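Local coordinates for Non-structural polyprotein (Sindbis virus, PDB 4GUA) that cleaves the viral replication polyprotein through its nsP2 cysteine protease, here still joined to the nsP3 macro and zinc-binding domains, at residues H237-K249 with V267-V281. Sequence-based numbering, arbitrary orientation.
Sequences HFQQCEDHAATLK and VKSYGYADRNSEDVV. With SO4 (sulfate ion), chain L.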
# COMPACT_ATOMS: atom_id res chain seq x y z
N HIS A 237 16.65 -2.00 -9.83
CA HIS A 237 15.86 -2.43 -8.69
C HIS A 237 14.39 -2.55 -9.08
O HIS A 237 13.77 -3.58 -8.89
CB HIS A 237 16.02 -1.45 -7.54
CG HIS A 237 15.41 -1.91 -6.25
ND1 HIS A 237 15.46 -1.17 -5.09
CD2 HIS A 237 14.74 -3.04 -5.94
CE1 HIS A 237 14.84 -1.82 -4.12
NE2 HIS A 237 14.39 -2.96 -4.61
N PHE A 238 13.83 -1.46 -9.59
CA PHE A 238 12.49 -1.51 -10.16
C PHE A 238 12.29 -2.72 -11.06
O PHE A 238 11.26 -3.40 -10.96
CB PHE A 238 12.19 -0.24 -10.95
CG PHE A 238 10.74 -0.09 -11.29
CD1 PHE A 238 10.22 -0.65 -12.45
CD2 PHE A 238 9.88 0.58 -10.44
CE1 PHE A 238 8.87 -0.53 -12.76
CE2 PHE A 238 8.54 0.71 -10.74
CZ PHE A 238 8.03 0.15 -11.90
N GLN A 239 13.26 -3.01 -11.92
CA GLN A 239 13.14 -4.15 -12.83
C GLN A 239 13.12 -5.45 -12.06
O GLN A 239 12.46 -6.40 -12.46
CB GLN A 239 14.29 -4.17 -13.84
CG GLN A 239 14.16 -5.26 -14.89
CD GLN A 239 15.06 -5.02 -16.08
OE1 GLN A 239 16.28 -5.16 -15.99
NE2 GLN A 239 14.46 -4.66 -17.22
N GLN A 240 13.88 -5.51 -10.98
CA GLN A 240 13.92 -6.71 -10.17
C GLN A 240 12.56 -6.96 -9.53
O GLN A 240 12.10 -8.09 -9.47
CB GLN A 240 15.01 -6.60 -9.10
CG GLN A 240 15.30 -7.91 -8.40
CD GLN A 240 16.58 -7.88 -7.62
OE1 GLN A 240 17.00 -6.83 -7.13
NE2 GLN A 240 17.21 -9.03 -7.48
N CYS A 241 11.90 -5.89 -9.08
CA CYS A 241 10.56 -6.02 -8.51
C CYS A 241 9.62 -6.60 -9.55
O CYS A 241 8.88 -7.54 -9.26
CB CYS A 241 10.04 -4.67 -8.01
SG CYS A 241 10.74 -4.14 -6.42
N GLU A 242 9.66 -6.02 -10.75
CA GLU A 242 8.84 -6.50 -11.87
C GLU A 242 9.03 -8.00 -12.09
O GLU A 242 8.07 -8.75 -12.09
CB GLU A 242 9.19 -5.74 -13.15
CG GLU A 242 8.77 -4.27 -13.16
CD GLU A 242 9.08 -3.58 -14.50
OE1 GLU A 242 10.25 -3.60 -14.93
OE2 GLU A 242 8.15 -3.02 -15.12
N ASP A 243 10.28 -8.43 -12.25
CA ASP A 243 10.59 -9.84 -12.50
C ASP A 243 10.14 -10.73 -11.36
O ASP A 243 9.83 -11.90 -11.56
CB ASP A 243 12.10 -10.04 -12.69
CG ASP A 243 12.59 -9.52 -14.02
OD1 ASP A 243 11.76 -9.30 -14.93
OD2 ASP A 243 13.82 -9.33 -14.17
N HIS A 244 10.19 -10.20 -10.15
CA HIS A 244 9.84 -10.95 -8.95
C HIS A 244 8.35 -11.00 -8.66
O HIS A 244 7.89 -11.93 -8.02
CB HIS A 244 10.58 -10.39 -7.73
CG HIS A 244 10.49 -11.26 -6.52
ND1 HIS A 244 10.97 -12.55 -6.49
CD2 HIS A 244 9.95 -11.03 -5.30
CE1 HIS A 244 10.74 -13.07 -5.29
NE2 HIS A 244 10.12 -12.17 -4.56
N ALA A 245 7.59 -10.01 -9.14
CA ALA A 245 6.18 -9.87 -8.78
C ALA A 245 5.36 -11.15 -8.89
O ALA A 245 4.71 -11.56 -7.92
CB ALA A 245 5.54 -8.78 -9.62
N ALA A 246 5.38 -11.79 -10.05
CA ALA A 246 4.60 -13.01 -10.23
C ALA A 246 5.10 -14.10 -9.29
O ALA A 246 4.31 -14.89 -8.78
CB ALA A 246 4.65 -13.49 -11.68
N THR A 247 6.41 -14.16 -9.08
CA THR A 247 6.99 -15.13 -8.15
C THR A 247 6.44 -14.94 -6.75
O THR A 247 6.03 -15.89 -6.08
CB THR A 247 8.51 -14.99 -8.08
OG1 THR A 247 9.08 -15.31 -9.35
CG2 THR A 247 9.08 -15.92 -7.01
N LEU A 248 6.38 -13.69 -6.33
CA LEU A 248 5.98 -13.31 -5.00
C LEU A 248 4.56 -13.80 -4.77
O LEU A 248 4.27 -14.44 -3.75
CB LEU A 248 6.03 -11.79 -4.87
CG LEU A 248 5.65 -11.16 -3.54
CD1 LEU A 248 6.55 -11.64 -2.42
CD2 LEU A 248 5.70 -9.64 -3.66
N LYS A 249 3.69 -13.51 -5.73
CA LYS A 249 2.29 -13.90 -5.64
C LYS A 249 2.09 -15.41 -5.63
O LYS A 249 1.33 -15.94 -4.82
CB LYS A 249 1.49 -13.29 -6.79
CG LYS A 249 0.00 -13.58 -6.69
CD LYS A 249 -0.76 -12.98 -7.85
CE LYS A 249 -2.25 -13.14 -7.67
NZ LYS A 249 -3.01 -12.56 -8.80
N VAL A 267 8.43 -13.77 3.58
CA VAL A 267 8.68 -14.03 2.16
C VAL A 267 9.67 -13.03 1.58
O VAL A 267 9.50 -11.82 1.72
CB VAL A 267 7.37 -14.00 1.33
CG1 VAL A 267 6.52 -12.80 1.69
CG2 VAL A 267 7.69 -14.02 -0.17
N LYS A 268 10.70 -13.53 0.91
CA LYS A 268 11.72 -12.67 0.35
C LYS A 268 11.17 -11.82 -0.80
O LYS A 268 10.47 -12.31 -1.70
CB LYS A 268 12.91 -13.51 -0.12
CG LYS A 268 13.89 -12.73 -0.97
CD LYS A 268 15.07 -13.57 -1.42
CE LYS A 268 15.97 -13.96 -0.26
NZ LYS A 268 17.13 -14.77 -0.73
N SER A 269 11.50 -10.53 -0.77
CA SER A 269 11.10 -9.60 -1.82
C SER A 269 12.18 -8.56 -2.03
O SER A 269 13.15 -8.49 -1.28
CB SER A 269 9.80 -8.88 -1.46
OG SER A 269 10.04 -7.80 -0.56
N TYR A 270 12.03 -7.81 -3.10
CA TYR A 270 12.83 -6.63 -3.39
C TYR A 270 12.08 -5.33 -3.05
O TYR A 270 12.42 -4.25 -3.52
CB TYR A 270 13.38 -6.74 -4.81
CG TYR A 270 14.08 -8.08 -4.95
CD1 TYR A 270 15.43 -8.22 -4.66
CD2 TYR A 270 13.36 -9.23 -5.29
CE1 TYR A 270 16.06 -9.44 -4.75
CE2 TYR A 270 13.99 -10.47 -5.38
CZ TYR A 270 15.34 -10.56 -5.11
OH TYR A 270 15.97 -11.78 -5.19
N GLY A 271 10.98 -5.47 -2.31
CA GLY A 271 10.07 -4.38 -2.04
C GLY A 271 8.90 -4.58 -2.97
O GLY A 271 8.83 -5.61 -3.64
N TYR A 272 7.96 -3.64 -3.00
CA TYR A 272 7.03 -3.58 -4.11
C TYR A 272 7.15 -2.23 -4.81
O TYR A 272 6.35 -1.32 -4.56
CB TYR A 272 5.62 -3.72 -3.54
CG TYR A 272 5.45 -2.93 -2.25
CD1 TYR A 272 5.89 -3.44 -1.04
CD2 TYR A 272 4.88 -1.66 -2.26
CE1 TYR A 272 5.75 -2.71 0.13
CE2 TYR A 272 4.74 -0.94 -1.10
CZ TYR A 272 5.17 -1.46 0.10
OH TYR A 272 5.02 -0.72 1.25
N ALA A 273 8.02 -2.13 -5.80
CA ALA A 273 8.25 -0.83 -6.43
C ALA A 273 7.23 -0.60 -7.52
O ALA A 273 6.68 0.49 -7.66
CB ALA A 273 9.66 -0.74 -6.97
N ASP A 274 6.99 -1.64 -8.31
CA ASP A 274 6.06 -1.56 -9.42
C ASP A 274 4.63 -1.71 -8.92
O ASP A 274 4.38 -2.26 -7.85
CB ASP A 274 6.40 -2.61 -10.47
CG ASP A 274 6.12 -4.02 -9.99
OD1 ASP A 274 6.90 -4.52 -9.15
OD2 ASP A 274 5.14 -4.62 -10.46
N ARG A 275 3.70 -1.15 -9.68
CA ARG A 275 2.29 -1.18 -9.34
C ARG A 275 1.79 -2.60 -9.06
O ARG A 275 1.04 -2.82 -8.10
CB ARG A 275 1.49 -0.50 -10.47
CG ARG A 275 -0.01 -0.57 -10.37
CD ARG A 275 -0.57 -1.54 -11.40
NE ARG A 275 -1.76 -1.05 -12.08
CZ ARG A 275 -2.95 -0.92 -11.50
NH1 ARG A 275 -3.10 -1.21 -10.22
NH2 ARG A 275 -3.98 -0.46 -12.20
N ASN A 276 2.21 -3.57 -9.86
CA ASN A 276 1.74 -4.94 -9.66
C ASN A 276 2.24 -5.54 -8.35
O ASN A 276 1.46 -6.14 -7.62
CB ASN A 276 2.10 -5.82 -10.86
CG ASN A 276 1.31 -5.44 -12.10
OD1 ASN A 276 1.88 -5.22 -13.17
ND2 ASN A 276 -0.01 -5.37 -11.96
N SER A 277 3.52 -5.39 -8.07
CA SER A 277 4.06 -5.84 -6.79
C SER A 277 3.29 -5.23 -5.62
O SER A 277 2.98 -5.93 -4.66
CB SER A 277 5.55 -5.51 -6.67
OG SER A 277 6.34 -6.50 -7.30
N GLU A 278 2.97 -3.94 -5.70
CA GLU A 278 2.26 -3.27 -4.61
C GLU A 278 0.82 -3.78 -4.48
O GLU A 278 0.29 -3.90 -3.37
CB GLU A 278 2.26 -1.75 -4.78
CG GLU A 278 1.51 -1.04 -3.65
CD GLU A 278 1.67 0.48 -3.67
OE1 GLU A 278 2.41 1.02 -4.52
OE2 GLU A 278 1.03 1.13 -2.81
N ASP A 279 0.18 -4.07 -5.61
CA ASP A 279 -1.18 -4.56 -5.59
C ASP A 279 -1.20 -5.92 -4.91
O ASP A 279 -2.13 -6.25 -4.16
CB ASP A 279 -1.75 -4.70 -7.00
CG ASP A 279 -2.05 -3.37 -7.65
OD1 ASP A 279 -2.03 -2.33 -6.96
OD2 ASP A 279 -2.32 -3.38 -8.87
N VAL A 280 -0.17 -6.71 -5.18
CA VAL A 280 -0.05 -8.06 -4.63
C VAL A 280 0.20 -8.04 -3.14
O VAL A 280 -0.41 -8.78 -2.38
CB VAL A 280 1.11 -8.83 -5.26
CG1 VAL A 280 1.33 -10.13 -4.50
CG2 VAL A 280 0.82 -9.11 -6.73
N VAL A 281 1.15 -7.21 -2.73
CA VAL A 281 1.52 -7.11 -1.34
C VAL A 281 0.35 -6.56 -0.54
O VAL A 281 0.17 -6.88 0.63
CB VAL A 281 2.78 -6.24 -1.17
CG1 VAL A 281 2.99 -5.86 0.29
CG2 VAL A 281 3.99 -6.98 -1.70
S SO4 L . -3.35 -13.87 -12.32
O1 SO4 L . -4.70 -13.57 -12.79
O2 SO4 L . -2.68 -14.79 -13.25
O3 SO4 L . -2.59 -12.63 -12.24
O4 SO4 L . -3.43 -14.51 -11.00
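H237 and Y270 are joined by a hydrogen bond. H237 NE2 donates to Y270 O at 2.6 Å, on a lone pair in the carbonyl plane. With CG anti to the backbone N (chi1 -172°), the H237 imidazole presents its NE2 edge to the loop. H244, two turns on, repeats the grip. Its NE2 donates to K268 O at 2.9 Å and sits tilted off the carbonyl plane. T231, outside the two segments, is the other polar partner of H244.

Q240 and H244 both pack on the Y270 ring, one over a face and one at the edge. The Q240 amide stacks over the face, its plane 19° from that of the ring, and its OE1 bonds T303. The edge of Y270 meets the face of H244 in a T-shaped pair, with centroids 5.1 Å apart.

C241 SG packs on A273 CB at 3.6 Å and accepts a weak bond from A273 N. D274 is the N-cap of helix 275-286: its OD2 accepts from S277 N at 3.0 Å, and its OD1 from S277 OG. S277 OG also lies against A245 CB. Further along, L248 reaches V267 with CD1 and V281 with CD2.

This joins helix 237-257 to strand 263-269 and helix 275-286 of a Rossmann-like, methyltransferase-type sheet. Two histidines thus donate to the carbonyls of K268 and Y270, on alternate residues, which probably fixes the chain's course where the strand ends.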